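Putative branched-chain amino acid transport system substrate-binding protein (Rhodopseudomonas palustris, PDB 4FB4) binds caffeic acid in the crystal and is probably the periplasmic solute receptor of an ABC-type importer, named for branched-chain amino acids. Local coordinates at residues V72-S77 and I97-L102; W111-P116 and T338-L343; V78-V83 and S144-D149; N60-V65 and N90-P95. All coordinates share one frame; numbering follows the deposited sequence.

Contact 1: V72-S77 and I97-L102; sequences VIMGSS and IALAPL. With DHC (caffeic acid), chain B.
Met-74 and Ile-97 form a parallel beta bridge, their CA atoms 4.7 Å apart. The touching parts of 72-77 and 97-102 run 6° from each other. Ile-97 is held from both of its backbone polar atoms. Its N donates to Ile-73 O at 3.0 Å, and its O accepts from Gly-75 N at 3.1 Å. That carbonyl also receives a CA-H...O contact from Met-74. Past the bridge the pairing gives way to a looser contact, in which Ala-98 CA approaches Gly-75 O at 3.3 Å. A cis peptide bond precedes Ser-76.

Met-74, a selenomethionine, and Ile-97 project from the same face of the sheet and lie side by side. Met-74 CG is 4.2 Å from Ile-97 CB. The Met-74 chain bends at its last torsion (chi3 26°). This carries CE over to Leu-99, where it meets CD1 at 3.5 Å and CD2 a little farther off. Helix 282-302 packs on this face through Ala-290 and Phe-291. Ala-100 CB rests on Ser-77 O at 3.6 Å. Ser-76 OG and Ser-77 OG bond instead to Asp-50 and Glu-27.

The two strands belong to a beta-alpha-beta unit with helix 79-92 as the crossover. Beyond them the chain offers caffeic acid a proline ring, Pro-101, and a backbone carbonyl. Apolar side chains and two backbone bonds hold the strands, whereas the weak bond from ligand O3' to Leu-99 O suggests a light grip on the catechol there.

Contact 2: W111-P116 and T338-L343; sequences WSVAMP and TDRYGL. With DHC (caffeic acid), chain B.
Ser-112 O meets the side chain of Arg-340, which comes to the outermost strand of its sheet from a loop far along the chain. Arg-340 NE donates to it at 3.0 Å, with the oxygen near the guanidinium plane, and NH2 adds a weak bond. Bends at chi2 (-51°) and chi3 (-68°) fold the arginine back so that this edge faces the carbonyl. Val-113 follows, its CG1 over one guanidinium face, 3.3 Å from NH2. With an alanine in place of Arg-340, Ser-112 O would probably lose its side-chain donors and Val-113 CG1 the flat group beneath it.

Ala-114 N donates to Arg-340 O at 2.9 Å. Ala-114 CB sits over a face of the Tyr-341 ring in a CH-pi contact, 3.9 Å from the centroid. Leu-343 CD1 touches Met-115 O. Pro-116 O lies in the plane of the Tyr-341 ring at its edge, 3.1 Å from CD2, while Pro-116 CB faces caffeic acid O4'.

In the loop, Asp-339 OD1 accepts from Tyr-341 N, an Asx turn, and from Gly-342 N, which extends it to an Asx motif. Arg-340 NH1 bonds to Thr-336 O, and Tyr-341 OH to Leu-102 O. The arginine thus joins strand and loop through backbone carbonyls, in a buried contact where one more carbonyl, Ala-114 O, has no partner.

Contact 3: V78-V83 and S144-D149; sequences VTPPTV and SDSYGD. With DHC (caffeic acid), chain B.
Thr-79 and Tyr-147 meet at nearly a right angle, OG1 of Thr-79 to CD1 of Tyr-147 3.7 Å, with caffeic acid beside both. The Thr-79 rotamer (chi1 -60°) divides its branches. CG2 stands anti to the backbone N and touches Ser-146 OG at 3.4 Å. OG1 lies beside that N, near both ligand O1 and Pro-101 O. Thr-79 N donates to O1 at 2.7 Å, in a nearly straight bond at the start of helix 79-92. The helix end would probably favour a carboxylate here.

With chi1 at -176° the Tyr-147 side chain extends away from its backbone N, and the ring lies along the ligand. Caffeic acid C2 stands over the ring centre, 3.3 Å above its plane, and Tyr-147 OH bonds to Thr-222. A serine in place of Tyr-147 would probably uncover the ligand's propenoate face and leave Thr-222 without this phenolic partner.

Asp-145 is the N-cap of helix 146-161. Its OD1 takes weak bonds from Tyr-147 N and Gly-148 N. OD2 passes 4.0 Å from Pro-80 CG and pairs with Arg-174, which also binds the ligand.

The N-terminal turns of helices 79-92 and 146-161 thus face each other across the cleft. Each helix follows a strand of a different sheet, 72-75 and 137-143.

Contact 4: N60-V65 and N90-P95; sequences NARRFV and NEAQVP
The Arg-62 guanidinium meets Glu-91 at its edge. Glu-91 OE1 lies close to the guanidinium plane, 2.8 Å from NH2, in a salt bridge with an N-H...O angle of 159°. The carboxylate is turned differently. Its plane stands 70° from that of the guanidinium, and NH2 reaches OE1 from above the carboxylate plane. The pair is therefore joined through one oxygen and one nitrogen, not as a two-pronged bridge. Ala-92 CB approaches the guanidinium obliquely, 4.2 Å from NH1. The Phe-64 ring turns the other way, toward strand 41-49, and Asn-60 O of its own helix lies over one of its faces.

Arg-62 reaches across because its chain bends at both chi2 and chi3. Glu-91 bends at chi2 to meet it.

Helices 54-66 and 79-92 are successive helices of an alternating alpha/beta domain, joined in the chain by strand 72-75. Here the second helix ends: Gln-93 has positive phi, and the chain turns toward strand 96-98.

Beside the salt bridge the contact is apolar. Val-65 CG2 packs on Ala-92 CB at 3.7 Å and on Val-94 CG2 at 3.9 Å. Val-65 CG1 is 4.0 Å from Ala-92 CB. The Val-65 and Val-94 side chains run alongside each other, pointing opposite ways. Val-94 is buried and also touches Arg-313 of helix 310-322.

In the fold
Contacts 1 and 4 lie in the six-stranded sheet and its helices; contact 2 adds a loop against its edge strand. Contact 3 reaches across to helix 146-161, which follows a strand of the second sheet. Contact 1 uses strand 96-98 and contact 2 its neighbour 112-114, with centres 10 Å apart. Contacts 3 and 4 use opposite ends of helix 79-92, and their centres are 19 Å apart. Along the chain, contacts 1, 3 and 4 interleave. Contact 2 opens after contacts 1 and 4 have closed, and it interleaves with contact 3. Its loop comes from near the C-terminus. Contacts 1, 2 and 3 all touch caffeic acid. This fits a two-lobed periplasmic binding protein with its ligand in the cleft.

Contact 1: V72-S77 and I97-L102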
loop_
_atom_site.group_PDB
_atom_site.type_symbol
_atom_site.label_atom_id
_atom_site.label_comp_id
_atom_site.label_asym_id
_atom_site.label_seq_id
_atom_site.Cartn_x
_atom_site.Cartn_y
_atom_site.Cartn_z
ATOM N N VAL A 72 15.702 -3.617 -11.393
ATOM C CA VAL A 72 14.352 -3.308 -10.896
ATOM C C VAL A 72 14.554 -2.448 -9.667
ATOM O O VAL A 72 15.504 -2.682 -8.903
ATOM C CB VAL A 72 13.560 -4.573 -10.479
ATOM C CG1 VAL A 72 12.203 -4.228 -9.846
ATOM C CG2 VAL A 72 13.332 -5.507 -11.652
ATOM N N ILE A 73 13.704 -1.425 -9.503
ATOM C CA ILE A 73 13.720 -0.629 -8.283
ATOM C C ILE A 73 12.357 -0.713 -7.635
ATOM O O ILE A 73 11.342 -0.822 -8.304
ATOM C CB ILE A 73 14.206 0.808 -8.500
ATOM C CG1 ILE A 73 13.254 1.644 -9.369
ATOM C CG2 ILE A 73 15.612 0.793 -9.084
ATOM C CD1 ILE A 73 13.814 3.023 -9.666
HETATM N N MSE A 74 12.335 -0.710 -6.325
HETATM C CA MSE A 74 11.090 -0.785 -5.585
HETATM C C MSE A 74 11.037 0.311 -4.505
HETATM O O MSE A 74 12.043 0.690 -3.929
HETATM C CB MSE A 74 10.920 -2.142 -4.840
HETATM C CG MSE A 74 11.092 -3.370 -5.676
HETATM SE SE MSE A 74 10.983 -4.994 -4.544
HETATM C CE MSE A 74 9.939 -4.436 -3.131
ATOM N N GLY A 75 9.832 0.778 -4.225
ATOM C CA GLY A 75 9.591 1.681 -3.116
ATOM C C GLY A 75 8.593 2.749 -3.522
ATOM O O GLY A 75 8.059 2.729 -4.678
ATOM N N SER A 76 8.272 3.654 -2.613
ATOM C CA SER A 76 8.776 3.729 -1.248
ATOM C C SER A 76 7.610 3.323 -0.389
ATOM O O SER A 76 6.685 2.668 -0.885
ATOM C CB SER A 76 9.265 5.141 -0.971
ATOM O OG SER A 76 9.687 5.353 0.368
ATOM N N SER A 77 7.620 3.704 0.880
ATOM C CA SER A 77 6.582 3.299 1.871
ATOM C C SER A 77 5.305 4.152 1.924
ATOM O O SER A 77 4.274 3.671 2.328
ATOM C CB SER A 77 7.213 3.345 3.252
ATOM O OG SER A 77 8.225 2.373 3.283
ATOM N N ILE A 97 8.477 -1.131 -9.081
ATOM C CA ILE A 97 7.358 -1.665 -8.345
ATOM C C ILE A 97 7.125 -0.779 -7.128
ATOM O O ILE A 97 7.952 -0.693 -6.232
ATOM C CB ILE A 97 7.578 -3.144 -7.902
ATOM C CG1 ILE A 97 7.876 -4.057 -9.107
ATOM C CG2 ILE A 97 6.359 -3.600 -7.130
ATOM C CD1 ILE A 97 8.268 -5.494 -8.744
ATOM N N ALA A 98 6.029 -0.028 -7.131
ATOM C CA ALA A 98 5.683 0.907 -6.060
ATOM C C ALA A 98 5.140 0.130 -4.862
ATOM O O ALA A 98 4.367 -0.765 -5.048
ATOM C CB ALA A 98 4.638 1.916 -6.590
ATOM N N LEU A 99 5.570 0.475 -3.634
ATOM C CA LEU A 99 5.083 -0.108 -2.407
ATOM C C LEU A 99 4.098 0.784 -1.649
ATOM O O LEU A 99 3.745 0.485 -0.492
ATOM C CB LEU A 99 6.274 -0.548 -1.511
ATOM C CG LEU A 99 7.285 -1.527 -2.133
ATOM C CD1 LEU A 99 8.436 -1.910 -1.181
ATOM C CD2 LEU A 99 6.577 -2.755 -2.649
ATOM N N ALA A 100 3.674 1.890 -2.273
ATOM C CA ALA A 100 2.624 2.767 -1.766
ATOM C C ALA A 100 1.743 3.138 -2.968
ATOM O O ALA A 100 2.180 3.044 -4.128
ATOM C CB ALA A 100 3.212 4.024 -1.110
ATOM N N PRO A 101 0.475 3.488 -2.717
ATOM C CA PRO A 101 -0.342 3.868 -3.833
ATOM C C PRO A 101 0.235 5.176 -4.418
ATOM O O PRO A 101 0.902 5.975 -3.728
ATOM C CB PRO A 101 -1.741 4.092 -3.222
ATOM C CG PRO A 101 -1.709 3.519 -1.871
ATOM C CD PRO A 101 -0.279 3.530 -1.431
ATOM N N LEU A 102 0.072 5.368 -5.695
ATOM C CA LEU A 102 0.432 6.633 -6.258
ATOM C C LEU A 102 -0.416 6.885 -7.448
ATOM O O LEU A 102 -0.931 5.928 -8.029
ATOM C CB LEU A 102 1.883 6.650 -6.672
ATOM C CG LEU A 102 2.257 5.980 -7.978
ATOM C CD1 LEU A 102 3.552 6.663 -8.374
ATOM C CD2 LEU A 102 2.369 4.485 -7.726
HETATM C C1 DHC B . 0.627 7.241 2.302
HETATM O O1 DHC B . 1.078 8.012 1.450
HETATM C C2 DHC B . -0.096 5.990 1.961
HETATM C C3 DHC B . 0.391 4.889 2.491
HETATM C "C1'" DHC B . -0.135 3.499 2.145
HETATM C "C2'" DHC B . 0.767 2.453 2.144
HETATM C "C3'" DHC B . 0.375 1.175 1.813
HETATM C "C4'" DHC B . -1.008 0.868 1.450
HETATM C "C5'" DHC B . -1.913 1.929 1.425
HETATM C "C6'" DHC B . -1.443 3.223 1.765
HETATM O "O4'" DHC B . -1.338 -0.421 1.151
HETATM O "O3'" DHC B . 1.307 0.188 1.870
HETATM O O2 DHC B . 0.859 7.426 3.520
#

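Contact 2: W111-P116 and T338-L343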
loop_
_atom_site.group_PDB
_atom_site.type_symbol
_atom_site.label_atom_id
_atom_site.label_comp_id
_atom_site.label_asym_id
_atom_site.label_seq_id
_atom_site.Cartn_x
_atom_site.Cartn_y
_atom_site.Cartn_z
ATOM N N TRP A 111 6.960 2.702 -16.874
ATOM C CA TRP A 111 7.929 1.933 -16.111
ATOM C C TRP A 111 7.482 1.598 -14.721
ATOM O O TRP A 111 8.161 0.786 -14.079
ATOM C CB TRP A 111 9.277 2.644 -16.098
ATOM C CG TRP A 111 9.899 2.662 -17.487
ATOM C CD1 TRP A 111 9.876 3.695 -18.417
ATOM C CD2 TRP A 111 10.609 1.573 -18.126
ATOM N NE1 TRP A 111 10.528 3.326 -19.556
ATOM C CE2 TRP A 111 10.976 2.037 -19.442
ATOM C CE3 TRP A 111 11.001 0.281 -17.727
ATOM C CZ2 TRP A 111 11.661 1.229 -20.323
ATOM C CZ3 TRP A 111 11.683 -0.497 -18.614
ATOM C CH2 TRP A 111 12.016 -0.050 -19.870
ATOM N N SER A 112 6.322 2.111 -14.268
ATOM C CA SER A 112 5.856 1.888 -12.879
ATOM C C SER A 112 4.602 0.970 -12.799
ATOM O O SER A 112 3.683 1.114 -13.572
ATOM C CB SER A 112 5.569 3.207 -12.138
ATOM O OG SER A 112 6.729 3.965 -11.882
ATOM N N VAL A 113 4.625 0.004 -11.884
ATOM C CA VAL A 113 3.396 -0.691 -11.482
ATOM C C VAL A 113 3.303 -0.490 -9.994
ATOM O O VAL A 113 4.279 -0.092 -9.358
ATOM C CB VAL A 113 3.409 -2.194 -11.835
ATOM C CG1 VAL A 113 3.453 -2.390 -13.368
ATOM C CG2 VAL A 113 4.543 -2.898 -11.133
ATOM N N ALA A 114 2.155 -0.788 -9.421
ATOM C CA ALA A 114 1.969 -0.632 -7.968
ATOM C C ALA A 114 1.390 -1.867 -7.325
ATOM O O ALA A 114 0.530 -2.523 -7.887
ATOM C CB ALA A 114 1.122 0.596 -7.667
HETATM N N MSE A 115 1.908 -2.212 -6.156
HETATM C CA MSE A 115 1.434 -3.351 -5.418
HETATM C C MSE A 115 0.226 -3.074 -4.524
HETATM O O MSE A 115 -0.641 -3.949 -4.421
HETATM C CB MSE A 115 2.539 -3.985 -4.519
HETATM C CG MSE A 115 3.763 -4.452 -5.244
HETATM SE SE MSE A 115 3.379 -5.762 -6.643
HETATM C CE MSE A 115 3.041 -6.981 -5.423
ATOM N N PRO A 116 0.187 -1.914 -3.804
ATOM C CA PRO A 116 -0.997 -1.681 -2.934
ATOM C C PRO A 116 -2.257 -1.543 -3.747
ATOM O O PRO A 116 -2.211 -1.151 -4.905
ATOM C CB PRO A 116 -0.691 -0.334 -2.245
ATOM C CG PRO A 116 0.815 -0.276 -2.202
ATOM C CD PRO A 116 1.250 -0.927 -3.536
ATOM N N THR A 338 -2.338 0.064 -19.590
ATOM C CA THR A 338 -3.059 1.115 -18.917
ATOM C C THR A 338 -3.447 0.860 -17.470
ATOM O O THR A 338 -3.619 1.822 -16.747
ATOM C CB THR A 338 -4.321 1.447 -19.682
ATOM O OG1 THR A 338 -5.129 0.277 -19.737
ATOM C CG2 THR A 338 -3.931 1.881 -21.080
ATOM N N ASP A 339 -3.575 -0.399 -17.036
ATOM C CA ASP A 339 -3.876 -0.718 -15.636
ATOM C C ASP A 339 -2.586 -1.124 -14.925
ATOM O O ASP A 339 -2.107 -2.251 -15.075
ATOM C CB ASP A 339 -4.878 -1.876 -15.530
ATOM C CG ASP A 339 -5.290 -2.152 -14.115
ATOM O OD1 ASP A 339 -4.750 -1.511 -13.167
ATOM O OD2 ASP A 339 -6.161 -3.047 -13.939
ATOM N N ARG A 340 -2.040 -0.215 -14.145
ATOM C CA ARG A 340 -0.745 -0.388 -13.557
ATOM C C ARG A 340 -0.831 -0.924 -12.145
ATOM O O ARG A 340 0.185 -1.069 -11.489
ATOM C CB ARG A 340 -0.004 0.925 -13.608
ATOM C CG ARG A 340 0.096 1.455 -15.043
ATOM C CD ARG A 340 0.630 0.460 -16.045
ATOM N NE ARG A 340 2.034 0.150 -15.827
ATOM C CZ ARG A 340 2.761 -0.758 -16.482
ATOM N NH1 ARG A 340 2.227 -1.620 -17.349
ATOM N NH2 ARG A 340 4.053 -0.830 -16.224
ATOM N N TYR A 341 -2.048 -1.248 -11.718
ATOM C CA TYR A 341 -2.282 -1.909 -10.434
ATOM C C TYR A 341 -2.677 -3.367 -10.615
ATOM O O TYR A 341 -2.288 -4.219 -9.826
ATOM C CB TYR A 341 -3.414 -1.187 -9.696
ATOM C CG TYR A 341 -3.018 0.109 -9.061
ATOM C CD1 TYR A 341 -3.028 1.309 -9.776
ATOM C CD2 TYR A 341 -2.625 0.144 -7.743
ATOM C CE1 TYR A 341 -2.690 2.512 -9.156
ATOM C CE2 TYR A 341 -2.287 1.319 -7.116
ATOM C CZ TYR A 341 -2.293 2.503 -7.808
ATOM O OH TYR A 341 -1.923 3.668 -7.107
ATOM N N GLY A 342 -3.483 -3.644 -11.644
ATOM C CA GLY A 342 -3.769 -5.023 -12.070
ATOM C C GLY A 342 -4.640 -5.876 -11.158
ATOM O O GLY A 342 -4.668 -7.121 -11.293
ATOM N N LEU A 343 -5.386 -5.217 -10.261
ATOM C CA LEU A 343 -6.170 -5.924 -9.232
ATOM C C LEU A 343 -7.703 -5.876 -9.400
ATOM O O LEU A 343 -8.239 -5.037 -10.117
ATOM C CB LEU A 343 -5.786 -5.371 -7.836
ATOM C CG LEU A 343 -4.365 -5.735 -7.388
ATOM C CD1 LEU A 343 -4.012 -4.967 -6.116
ATOM C CD2 LEU A 343 -4.225 -7.262 -7.175
HETATM C C1 DHC B . 0.627 7.241 2.302
HETATM O O1 DHC B . 1.078 8.012 1.450
HETATM C C2 DHC B . -0.096 5.990 1.961
HETATM C C3 DHC B . 0.391 4.889 2.491
HETATM C "C1'" DHC B . -0.135 3.499 2.145
HETATM C "C2'" DHC B . 0.767 2.453 2.144
HETATM C "C3'" DHC B . 0.375 1.175 1.813
HETATM C "C4'" DHC B . -1.008 0.868 1.450
HETATM C "C5'" DHC B . -1.913 1.929 1.425
HETATM C "C6'" DHC B . -1.443 3.223 1.765
HETATM O "O4'" DHC B . -1.338 -0.421 1.151
HETATM O "O3'" DHC B . 1.307 0.188 1.870
HETATM O O2 DHC B . 0.859 7.426 3.520
#

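Contact 3: V78-V83 and S144-D149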
loop_
_atom_site.group_PDB
_atom_site.type_symbol
_atom_site.label_atom_id
_atom_site.label_comp_id
_atom_site.label_asym_id
_atom_site.label_seq_id
_atom_site.Cartn_x
_atom_site.Cartn_y
_atom_site.Cartn_z
ATOM N N VAL A 78 5.399 5.377 1.474
ATOM C CA VAL A 78 4.291 6.357 1.508
ATOM C C VAL A 78 4.335 7.057 0.186
ATOM O O VAL A 78 5.319 6.946 -0.540
ATOM C CB VAL A 78 4.394 7.333 2.716
ATOM C CG1 VAL A 78 4.183 6.573 4.000
ATOM C CG2 VAL A 78 5.744 8.083 2.797
ATOM N N THR A 79 3.247 7.738 -0.168
ATOM C CA THR A 79 3.059 8.206 -1.531
ATOM C C THR A 79 4.037 9.295 -2.042
ATOM O O THR A 79 4.501 9.165 -3.168
ATOM C CB THR A 79 1.608 8.686 -1.695
ATOM O OG1 THR A 79 0.776 7.552 -1.415
ATOM C CG2 THR A 79 1.374 9.172 -3.115
ATOM N N PRO A 80 4.370 10.325 -1.240
ATOM C CA PRO A 80 5.259 11.383 -1.874
ATOM C C PRO A 80 6.621 10.896 -2.347
ATOM O O PRO A 80 7.018 11.245 -3.481
ATOM C CB PRO A 80 5.364 12.490 -0.794
ATOM C CG PRO A 80 4.128 12.254 0.065
ATOM C CD PRO A 80 3.864 10.773 0.063
ATOM N N PRO A 81 7.340 10.080 -1.528
ATOM C CA PRO A 81 8.570 9.550 -2.076
ATOM C C PRO A 81 8.346 8.522 -3.189
ATOM O O PRO A 81 9.208 8.347 -4.017
ATOM C CB PRO A 81 9.288 8.921 -0.867
ATOM C CG PRO A 81 8.220 8.714 0.166
ATOM C CD PRO A 81 7.214 9.809 -0.086
ATOM N N THR A 82 7.188 7.849 -3.206
ATOM C CA THR A 82 6.892 6.903 -4.245
ATOM C C THR A 82 6.760 7.604 -5.592
ATOM O O THR A 82 7.226 7.076 -6.626
ATOM C CB THR A 82 5.665 6.039 -3.898
ATOM O OG1 THR A 82 5.999 5.331 -2.686
ATOM C CG2 THR A 82 5.381 5.004 -5.010
ATOM N N VAL A 83 6.141 8.767 -5.589
ATOM C CA VAL A 83 6.060 9.585 -6.781
ATOM C C VAL A 83 7.443 9.973 -7.273
ATOM O O VAL A 83 7.767 9.911 -8.491
ATOM C CB VAL A 83 5.213 10.838 -6.521
ATOM C CG1 VAL A 83 5.399 11.853 -7.636
ATOM C CG2 VAL A 83 3.721 10.459 -6.291
ATOM N N SER A 144 -2.811 16.771 3.731
ATOM C CA SER A 144 -2.682 17.843 2.728
ATOM C C SER A 144 -1.601 17.466 1.714
ATOM O O SER A 144 -0.629 18.210 1.519
ATOM C CB SER A 144 -2.317 19.167 3.430
ATOM O OG SER A 144 -1.283 18.956 4.414
ATOM N N ASP A 145 -1.726 16.292 1.103
ATOM C CA ASP A 145 -0.786 15.878 0.040
ATOM C C ASP A 145 -1.476 14.915 -0.919
ATOM O O ASP A 145 -2.698 14.770 -0.841
ATOM C CB ASP A 145 0.513 15.287 0.613
ATOM C CG ASP A 145 0.310 13.967 1.347
ATOM O OD1 ASP A 145 -0.657 13.223 1.052
ATOM O OD2 ASP A 145 1.137 13.702 2.246
ATOM N N SER A 146 -0.703 14.269 -1.799
ATOM C CA SER A 146 -1.264 13.478 -2.907
ATOM C C SER A 146 -2.082 12.268 -2.400
ATOM O O SER A 146 -3.116 11.932 -2.972
ATOM C CB SER A 146 -0.136 13.025 -3.846
ATOM O OG SER A 146 1.024 12.554 -3.106
ATOM N N TYR A 147 -1.671 11.651 -1.300
ATOM C CA TYR A 147 -2.473 10.547 -0.727
ATOM C C TYR A 147 -3.859 11.017 -0.249
ATOM O O TYR A 147 -4.896 10.377 -0.556
ATOM C CB TYR A 147 -1.725 9.818 0.383
ATOM C CG TYR A 147 -2.445 8.622 0.932
ATOM C CD1 TYR A 147 -2.604 7.460 0.159
ATOM C CD2 TYR A 147 -2.979 8.628 2.212
ATOM C CE1 TYR A 147 -3.289 6.350 0.624
ATOM C CE2 TYR A 147 -3.638 7.506 2.704
ATOM C CZ TYR A 147 -3.829 6.393 1.918
ATOM O OH TYR A 147 -4.488 5.276 2.405
ATOM N N GLY A 148 -3.875 12.125 0.506
ATOM C CA GLY A 148 -5.122 12.716 0.979
ATOM C C GLY A 148 -5.989 13.180 -0.166
ATOM O O GLY A 148 -7.202 13.045 -0.117
ATOM N N ASP A 149 -5.362 13.676 -1.235
ATOM C CA ASP A 149 -6.101 14.015 -2.466
ATOM C C ASP A 149 -6.753 12.822 -3.171
ATOM O O ASP A 149 -7.912 12.912 -3.588
ATOM C CB ASP A 149 -5.196 14.720 -3.472
ATOM C CG ASP A 149 -4.775 16.097 -3.023
ATOM O OD1 ASP A 149 -5.326 16.616 -2.021
ATOM O OD2 ASP A 149 -3.880 16.677 -3.688
HETATM C C1 DHC B . 0.627 7.241 2.302
HETATM O O1 DHC B . 1.078 8.012 1.450
HETATM C C2 DHC B . -0.096 5.990 1.961
HETATM C C3 DHC B . 0.391 4.889 2.491
HETATM C "C1'" DHC B . -0.135 3.499 2.145
HETATM C "C2'" DHC B . 0.767 2.453 2.144
HETATM C "C3'" DHC B . 0.375 1.175 1.813
HETATM C "C4'" DHC B . -1.008 0.868 1.450
HETATM C "C5'" DHC B . -1.913 1.929 1.425
HETATM C "C6'" DHC B . -1.443 3.223 1.765
HETATM O "O4'" DHC B . -1.338 -0.421 1.151
HETATM O "O3'" DHC B . 1.307 0.188 1.870
HETATM O O2 DHC B . 0.859 7.426 3.520
#

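Contact 4: N60-V65 and N90-P95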
loop_
_atom_site.group_PDB
_atom_site.type_symbol
_atom_site.label_atom_id
_atom_site.label_comp_id
_atom_site.label_asym_id
_atom_site.label_seq_id
_atom_site.Cartn_x
_atom_site.Cartn_y
_atom_site.Cartn_z
ATOM N N ASN A 60 18.222 8.104 -3.634
ATOM C CA ASN A 60 18.388 6.641 -3.515
ATOM C C ASN A 60 18.089 5.937 -4.832
ATOM O O ASN A 60 18.886 5.140 -5.318
ATOM C CB ASN A 60 17.477 6.042 -2.459
ATOM C CG ASN A 60 17.805 6.483 -1.077
ATOM O OD1 ASN A 60 18.860 7.057 -0.812
ATOM N ND2 ASN A 60 16.901 6.199 -0.163
ATOM N N ALA A 61 16.941 6.265 -5.446
ATOM C CA ALA A 61 16.584 5.675 -6.714
ATOM C C ALA A 61 17.635 5.910 -7.784
ATOM O O ALA A 61 17.965 4.971 -8.531
ATOM C CB ALA A 61 15.204 6.156 -7.212
ATOM N N ARG A 62 18.174 7.130 -7.890
ATOM C CA ARG A 62 19.199 7.385 -8.884
ATOM C C ARG A 62 20.492 6.604 -8.582
ATOM O O ARG A 62 21.142 6.097 -9.486
ATOM C CB ARG A 62 19.481 8.871 -9.013
ATOM C CG ARG A 62 20.637 9.258 -9.932
ATOM C CD ARG A 62 20.477 8.788 -11.369
ATOM N NE ARG A 62 19.251 9.260 -11.957
ATOM C CZ ARG A 62 18.883 9.083 -13.236
ATOM N NH1 ARG A 62 19.675 8.449 -14.106
ATOM N NH2 ARG A 62 17.685 9.561 -13.644
ATOM N N ARG A 63 20.867 6.537 -7.321
ATOM C CA ARG A 63 22.020 5.702 -6.913
ATOM C C ARG A 63 21.853 4.242 -7.370
ATOM O O ARG A 63 22.835 3.612 -7.802
ATOM C CB ARG A 63 22.231 5.735 -5.383
ATOM C CG ARG A 63 23.071 6.898 -4.848
ATOM C CD ARG A 63 23.324 6.785 -3.319
ATOM N NE ARG A 63 24.013 5.542 -2.932
ATOM C CZ ARG A 63 24.102 5.040 -1.690
ATOM N NH1 ARG A 63 23.567 5.657 -0.647
ATOM N NH2 ARG A 63 24.752 3.893 -1.480
ATOM N N PHE A 64 20.631 3.688 -7.267
ATOM C CA PHE A 64 20.382 2.317 -7.717
ATOM C C PHE A 64 20.603 2.165 -9.200
ATOM O O PHE A 64 21.151 1.154 -9.642
ATOM C CB PHE A 64 18.949 1.855 -7.438
ATOM C CG PHE A 64 18.611 1.759 -5.978
ATOM C CD1 PHE A 64 19.513 1.325 -5.073
ATOM C CD2 PHE A 64 17.334 2.077 -5.553
ATOM C CE1 PHE A 64 19.170 1.204 -3.729
ATOM C CE2 PHE A 64 17.002 2.018 -4.215
ATOM C CZ PHE A 64 17.929 1.569 -3.307
ATOM N N VAL A 65 20.193 3.170 -9.960
ATOM C CA VAL A 65 20.458 3.180 -11.405
ATOM C C VAL A 65 21.914 3.328 -11.722
ATOM O O VAL A 65 22.463 2.551 -12.514
ATOM C CB VAL A 65 19.743 4.347 -12.123
ATOM C CG1 VAL A 65 20.233 4.474 -13.588
ATOM C CG2 VAL A 65 18.241 4.178 -12.014
ATOM N N ASN A 90 11.090 6.271 -14.526
ATOM C CA ASN A 90 10.621 6.517 -15.882
ATOM C C ASN A 90 11.657 7.220 -16.734
ATOM O O ASN A 90 11.732 6.962 -17.939
ATOM C CB ASN A 90 9.242 7.199 -15.929
ATOM C CG ASN A 90 8.119 6.198 -15.692
ATOM O OD1 ASN A 90 7.584 5.675 -16.660
ATOM N ND2 ASN A 90 7.760 5.929 -14.420
ATOM N N GLU A 91 12.506 8.019 -16.127
ATOM C CA GLU A 91 13.523 8.746 -16.887
ATOM C C GLU A 91 14.711 7.805 -17.209
ATOM O O GLU A 91 15.271 7.815 -18.315
ATOM C CB GLU A 91 13.984 9.967 -16.076
ATOM C CG GLU A 91 14.762 11.002 -16.904
ATOM C CD GLU A 91 16.270 10.835 -16.920
ATOM O OE1 GLU A 91 16.786 9.874 -16.287
ATOM O OE2 GLU A 91 16.949 11.684 -17.597
ATOM N N ALA A 92 15.056 6.979 -16.239
ATOM C CA ALA A 92 16.125 6.006 -16.381
ATOM C C ALA A 92 15.740 4.739 -17.152
ATOM O O ALA A 92 16.641 3.962 -17.542
ATOM C CB ALA A 92 16.689 5.650 -14.984
ATOM N N GLN A 93 14.424 4.511 -17.372
ATOM C CA GLN A 93 13.921 3.289 -18.014
ATOM C C GLN A 93 14.277 2.029 -17.235
ATOM O O GLN A 93 14.817 1.068 -17.766
ATOM C CB GLN A 93 14.419 3.235 -19.456
ATOM C CG GLN A 93 14.116 4.509 -20.226
ATOM C CD GLN A 93 14.529 4.379 -21.686
ATOM O OE1 GLN A 93 15.705 4.528 -22.038
ATOM N NE2 GLN A 93 13.578 4.092 -22.528
ATOM N N VAL A 94 13.910 2.033 -15.948
ATOM C CA VAL A 94 14.102 0.903 -15.090
ATOM C C VAL A 94 12.734 0.534 -14.532
ATOM O O VAL A 94 12.007 1.415 -14.038
ATOM C CB VAL A 94 15.048 1.276 -13.911
ATOM C CG1 VAL A 94 15.338 0.053 -13.009
ATOM C CG2 VAL A 94 16.386 1.792 -14.459
ATOM N N PRO A 95 12.381 -0.752 -14.538
ATOM C CA PRO A 95 11.107 -1.150 -13.946
ATOM C C PRO A 95 11.024 -0.783 -12.477
ATOM O O PRO A 95 12.004 -0.966 -11.736
ATOM C CB PRO A 95 11.089 -2.678 -14.125
ATOM C CG PRO A 95 11.889 -2.886 -15.333
ATOM C CD PRO A 95 12.998 -1.859 -15.270
#